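Telomeric DNA-binding factor trf1 (Schizosaccharomyces pombe, PDB 6K5S) probably binds telomeric DNA as a two-chain assembly, its all-helical domain belonging to the telomere repeat binding factor (TRF) family. Local coordinates at residues L13-L24 with T81-A92. Residues are numbered along the deposited sequence; the frame is centred on the assembly and turned at random.
Sequences LGNLSNIILSIL and TTRRANLAIFLA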
loop_
_atom_site.group_PDB
_atom_site.type_symbol
_atom_site.label_atom_id
_atom_site.label_comp_id
_atom_site.label_asym_id
_atom_site.label_seq_id
_atom_site.Cartn_x
_atom_site.Cartn_y
_atom_site.Cartn_z
ATOM N N LEU A 13 2.250 -1.066 -5.454
ATOM C CA LEU A 13 3.292 -0.254 -6.058
ATOM C C LEU A 13 2.719 0.599 -7.180
ATOM O O LEU A 13 2.953 1.804 -7.229
ATOM C CB LEU A 13 4.427 -1.146 -6.593
ATOM C CG LEU A 13 5.630 -0.351 -7.130
ATOM C CD1 LEU A 13 6.255 0.494 -6.023
ATOM C CD2 LEU A 13 6.696 -1.293 -7.713
ATOM N N GLY A 14 1.936 -0.018 -8.071
ATOM C CA GLY A 14 1.358 0.723 -9.180
ATOM C C GLY A 14 0.352 1.776 -8.745
ATOM O O GLY A 14 0.361 2.904 -9.252
ATOM N N ASN A 15 -0.535 1.426 -7.806
ATOM C CA ASN A 15 -1.566 2.370 -7.381
ATOM C C ASN A 15 -0.946 3.593 -6.697
ATOM O O ASN A 15 -1.275 4.745 -7.013
ATOM C CB ASN A 15 -2.530 1.645 -6.448
ATOM C CG ASN A 15 -3.672 2.514 -5.974
ATOM O OD1 ASN A 15 -4.323 3.229 -6.749
ATOM N ND2 ASN A 15 -3.974 2.399 -4.702
ATOM N N LEU A 16 -0.023 3.359 -5.777
ATOM C CA LEU A 16 0.603 4.474 -5.072
ATOM C C LEU A 16 1.428 5.321 -6.024
ATOM O O LEU A 16 1.468 6.546 -5.887
ATOM C CB LEU A 16 1.467 3.951 -3.910
ATOM C CG LEU A 16 0.721 3.182 -2.806
ATOM C CD1 LEU A 16 1.710 2.559 -1.785
ATOM C CD2 LEU A 16 -0.244 4.098 -2.100
ATOM N N SER A 17 2.106 4.684 -6.988
ATOM C CA SER A 17 2.907 5.436 -7.945
ATOM C C SER A 17 2.016 6.332 -8.781
ATOM O O SER A 17 2.342 7.496 -9.017
ATOM C CB SER A 17 3.687 4.480 -8.856
ATOM O OG SER A 17 4.585 3.649 -8.118
ATOM N N ASN A 18 0.883 5.792 -9.227
ATOM C CA ASN A 18 -0.067 6.562 -10.026
ATOM C C ASN A 18 -0.600 7.763 -9.243
ATOM O O ASN A 18 -0.699 8.872 -9.779
ATOM C CB ASN A 18 -1.213 5.652 -10.475
ATOM C CG ASN A 18 -0.793 4.617 -11.558
ATOM O OD1 ASN A 18 0.185 4.795 -12.282
ATOM N ND2 ASN A 18 -1.587 3.565 -11.693
ATOM N N ILE A 19 -0.943 7.568 -7.979
ATOM C CA ILE A 19 -1.450 8.684 -7.186
ATOM C C ILE A 19 -0.381 9.770 -7.055
ATOM O O ILE A 19 -0.651 10.965 -7.227
ATOM C CB ILE A 19 -1.937 8.182 -5.816
ATOM C CG1 ILE A 19 -3.183 7.300 -5.997
ATOM C CG2 ILE A 19 -2.189 9.342 -4.880
ATOM C CD1 ILE A 19 -3.572 6.498 -4.739
ATOM N N ILE A 20 0.858 9.365 -6.760
ATOM C CA ILE A 20 1.932 10.341 -6.609
ATOM C C ILE A 20 2.156 11.100 -7.918
ATOM O O ILE A 20 2.299 12.331 -7.931
ATOM C CB ILE A 20 3.210 9.625 -6.124
ATOM C CG1 ILE A 20 2.975 9.058 -4.733
ATOM C CG2 ILE A 20 4.435 10.557 -6.189
ATOM C CD1 ILE A 20 4.027 8.060 -4.319
ATOM N N LEU A 21 2.172 10.381 -9.043
ATOM C CA LEU A 21 2.411 11.038 -10.321
ATOM C C LEU A 21 1.317 12.049 -10.636
ATOM O O LEU A 21 1.594 13.138 -11.152
ATOM C CB LEU A 21 2.498 10.011 -11.439
ATOM C CG LEU A 21 3.837 9.290 -11.373
ATOM C CD1 LEU A 21 3.752 7.998 -12.209
ATOM C CD2 LEU A 21 4.933 10.220 -11.838
ATOM N N SER A 22 0.078 11.715 -10.307
ATOM C CA SER A 22 -1.024 12.608 -10.628
ATOM C C SER A 22 -1.151 13.745 -9.623
ATOM O O SER A 22 -1.652 14.818 -9.977
ATOM C CB SER A 22 -2.323 11.813 -10.729
ATOM O OG SER A 22 -2.764 11.406 -9.456
ATOM N N ILE A 23 -0.689 13.558 -8.384
ATOM C CA ILE A 23 -0.642 14.689 -7.464
ATOM C C ILE A 23 0.498 15.627 -7.841
ATOM O O ILE A 23 0.287 16.831 -8.048
ATOM C CB ILE A 23 -0.534 14.217 -6.003
ATOM C CG1 ILE A 23 -1.837 13.576 -5.544
ATOM C CG2 ILE A 23 -0.218 15.412 -5.081
ATOM C CD1 ILE A 23 -1.777 13.042 -4.110
ATOM N N LEU A 24 1.716 15.090 -7.961
ATOM C CA LEU A 24 2.890 15.913 -8.194
ATOM C C LEU A 24 3.056 16.329 -9.646
ATOM O O LEU A 24 3.956 17.119 -9.939
ATOM C CB LEU A 24 4.148 15.201 -7.743
ATOM C CG LEU A 24 4.223 14.822 -6.276
ATOM C CD1 LEU A 24 5.495 14.096 -6.104
ATOM C CD2 LEU A 24 4.199 16.064 -5.410
ATOM N N THR A 81 4.965 -1.491 -14.264
ATOM C CA THR A 81 4.746 -0.910 -12.942
ATOM C C THR A 81 6.037 -0.369 -12.346
ATOM O O THR A 81 6.031 0.686 -11.709
ATOM C CB THR A 81 4.132 -1.944 -11.996
ATOM O OG1 THR A 81 2.858 -2.329 -12.503
ATOM C CG2 THR A 81 3.936 -1.372 -10.628
ATOM N N THR A 82 7.157 -1.085 -12.498
ATOM C CA THR A 82 8.372 -0.525 -11.921
ATOM C C THR A 82 8.803 0.720 -12.681
ATOM O O THR A 82 9.362 1.648 -12.077
ATOM C CB THR A 82 9.514 -1.550 -11.867
ATOM O OG1 THR A 82 9.789 -2.060 -13.173
ATOM C CG2 THR A 82 9.159 -2.679 -10.928
ATOM N N ARG A 83 8.502 0.793 -13.980
ATOM C CA ARG A 83 8.838 2.007 -14.731
ATOM C C ARG A 83 8.049 3.208 -14.223
ATOM O O ARG A 83 8.610 4.300 -14.041
ATOM C CB ARG A 83 8.597 1.806 -16.228
ATOM C CG ARG A 83 9.670 0.972 -16.891
ATOM C CD ARG A 83 9.498 0.978 -18.398
ATOM N NE ARG A 83 8.169 0.564 -18.821
ATOM C CZ ARG A 83 7.909 -0.603 -19.405
ATOM N NH1 ARG A 83 8.892 -1.463 -19.621
ATOM N NH2 ARG A 83 6.672 -0.902 -19.777
ATOM N N ARG A 84 6.742 3.016 -13.995
ATOM C CA ARG A 84 5.910 4.035 -13.366
ATOM C C ARG A 84 6.441 4.412 -11.996
ATOM O O ARG A 84 6.479 5.601 -11.645
ATOM C CB ARG A 84 4.461 3.542 -13.247
ATOM C CG ARG A 84 3.750 3.302 -14.588
ATOM C CD ARG A 84 2.451 4.124 -14.726
ATOM N NE ARG A 84 1.808 3.895 -16.026
ATOM C CZ ARG A 84 0.606 3.353 -16.180
ATOM N NH1 ARG A 84 -0.103 2.991 -15.115
ATOM N NH2 ARG A 84 0.108 3.173 -17.401
ATOM N N ALA A 85 6.833 3.410 -11.194
ATOM C CA ALA A 85 7.322 3.702 -9.858
ATOM C C ALA A 85 8.551 4.591 -9.922
ATOM O O ALA A 85 8.666 5.561 -9.167
ATOM C CB ALA A 85 7.611 2.399 -9.101
ATOM N N ASN A 86 9.474 4.288 -10.843
ATOM C CA ASN A 86 10.685 5.084 -10.965
ATOM C C ASN A 86 10.381 6.532 -11.336
ATOM O O ASN A 86 11.027 7.450 -10.818
ATOM C CB ASN A 86 11.635 4.426 -11.976
ATOM C CG ASN A 86 12.417 3.260 -11.345
ATOM O OD1 ASN A 86 12.487 3.151 -10.117
ATOM N ND2 ASN A 86 12.998 2.393 -12.175
ATOM N N LEU A 87 9.391 6.766 -12.207
ATOM C CA LEU A 87 8.955 8.136 -12.473
ATOM C C LEU A 87 8.401 8.807 -11.224
ATOM O O LEU A 87 8.691 9.986 -10.963
ATOM C CB LEU A 87 7.900 8.159 -13.586
ATOM C CG LEU A 87 8.560 7.933 -14.945
ATOM C CD1 LEU A 87 7.596 7.273 -15.913
ATOM C CD2 LEU A 87 9.068 9.273 -15.465
ATOM N N ALA A 88 7.584 8.086 -10.451
ATOM C CA ALA A 88 7.020 8.678 -9.243
ATOM C C ALA A 88 8.123 9.008 -8.252
ATOM O O ALA A 88 8.097 10.071 -7.612
ATOM C CB ALA A 88 5.982 7.736 -8.625
ATOM N N ILE A 89 9.111 8.110 -8.129
ATOM C CA ILE A 89 10.263 8.347 -7.252
ATOM C C ILE A 89 11.016 9.597 -7.684
ATOM O O ILE A 89 11.412 10.418 -6.854
ATOM C CB ILE A 89 11.193 7.118 -7.245
ATOM C CG1 ILE A 89 10.565 5.963 -6.462
ATOM C CG2 ILE A 89 12.567 7.453 -6.604
ATOM C CD1 ILE A 89 11.298 4.626 -6.714
ATOM N N PHE A 90 11.259 9.741 -8.993
ATOM C CA PHE A 90 12.022 10.885 -9.482
ATOM C C PHE A 90 11.282 12.188 -9.208
ATOM O O PHE A 90 11.880 13.165 -8.728
ATOM C CB PHE A 90 12.293 10.729 -10.975
ATOM C CG PHE A 90 13.376 11.630 -11.492
ATOM C CD1 PHE A 90 13.104 12.962 -11.787
ATOM C CD2 PHE A 90 14.664 11.142 -11.708
ATOM C CE1 PHE A 90 14.097 13.796 -12.276
ATOM C CE2 PHE A 90 15.663 11.983 -12.191
ATOM C CZ PHE A 90 15.372 13.303 -12.480
ATOM N N LEU A 91 9.972 12.206 -9.474
ATOM C CA LEU A 91 9.183 13.414 -9.272
ATOM C C LEU A 91 9.064 13.750 -7.792
ATOM O O LEU A 91 9.120 14.928 -7.411
ATOM C CB LEU A 91 7.808 13.240 -9.924
ATOM C CG LEU A 91 6.894 14.461 -10.015
ATOM C CD1 LEU A 91 7.636 15.640 -10.654
ATOM C CD2 LEU A 91 5.652 14.105 -10.804
ATOM N N ALA A 92 8.932 12.730 -6.939
ATOM C CA ALA A 92 8.865 12.986 -5.502
ATOM C C ALA A 92 10.202 13.485 -4.981
ATOM O O ALA A 92 10.249 14.372 -4.117
ATOM C CB ALA A 92 8.445 11.727 -4.752
#
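Leu21 is the knob of this helix pair, seated among Arg84, Leu87, Ala88 and Leu91. Its CB stands back from 81-92; chi1 -75° sets CG anti to the carbonyl carbon, beside the backbone N, bringing it 3.8 Å from Ala88 CB. Beyond CG the branches part, CD1 meeting Arg84 O at 3.7 Å and CD2 resting on the backbone at Ala88 CA and N, with Leu91 CD2 a little farther off. Ile219 of helix 208-222 also touches Leu21, Leu87 and Leu91. The segment axes approach to 8.6 Å, a spacing that small residues allow, inclined at 40°: Ser17 and Ala85 come to 5.1 Å between their CA atoms. This packing joins helices 10-24 and 76-94 in an all-helical domain, consistent with the TRF homology fold of its sequence family, with Phe53 of helix 41-60 against Ser17 and Ile20. Ser17 OG sits over Ala85 yet bonds within its own turn to Leu13 O at 2.6 Å, from the face opposite the one used by Ser17 N. At the N-terminal end, Leu13 reaches Ala85 CB with CD1 and Thr81 CG2 with CD2; this threonine methyl also lies 3.5 Å from Gly14 N. With an alanine here, CG and both methyls of Leu13 are gone, which is likely to open a gap beside Ala85 CB and leave Thr81 CG2 with less apolar cover. Farther along, Leu24 CB packs on Leu91 CD2 at 3.6 Å, while Leu24 O is buried without a polar partner. Along the more open margin, Arg84 NH1 donates a weak bond to Asn18 OD1 at 3.4 Å, bent to 140°.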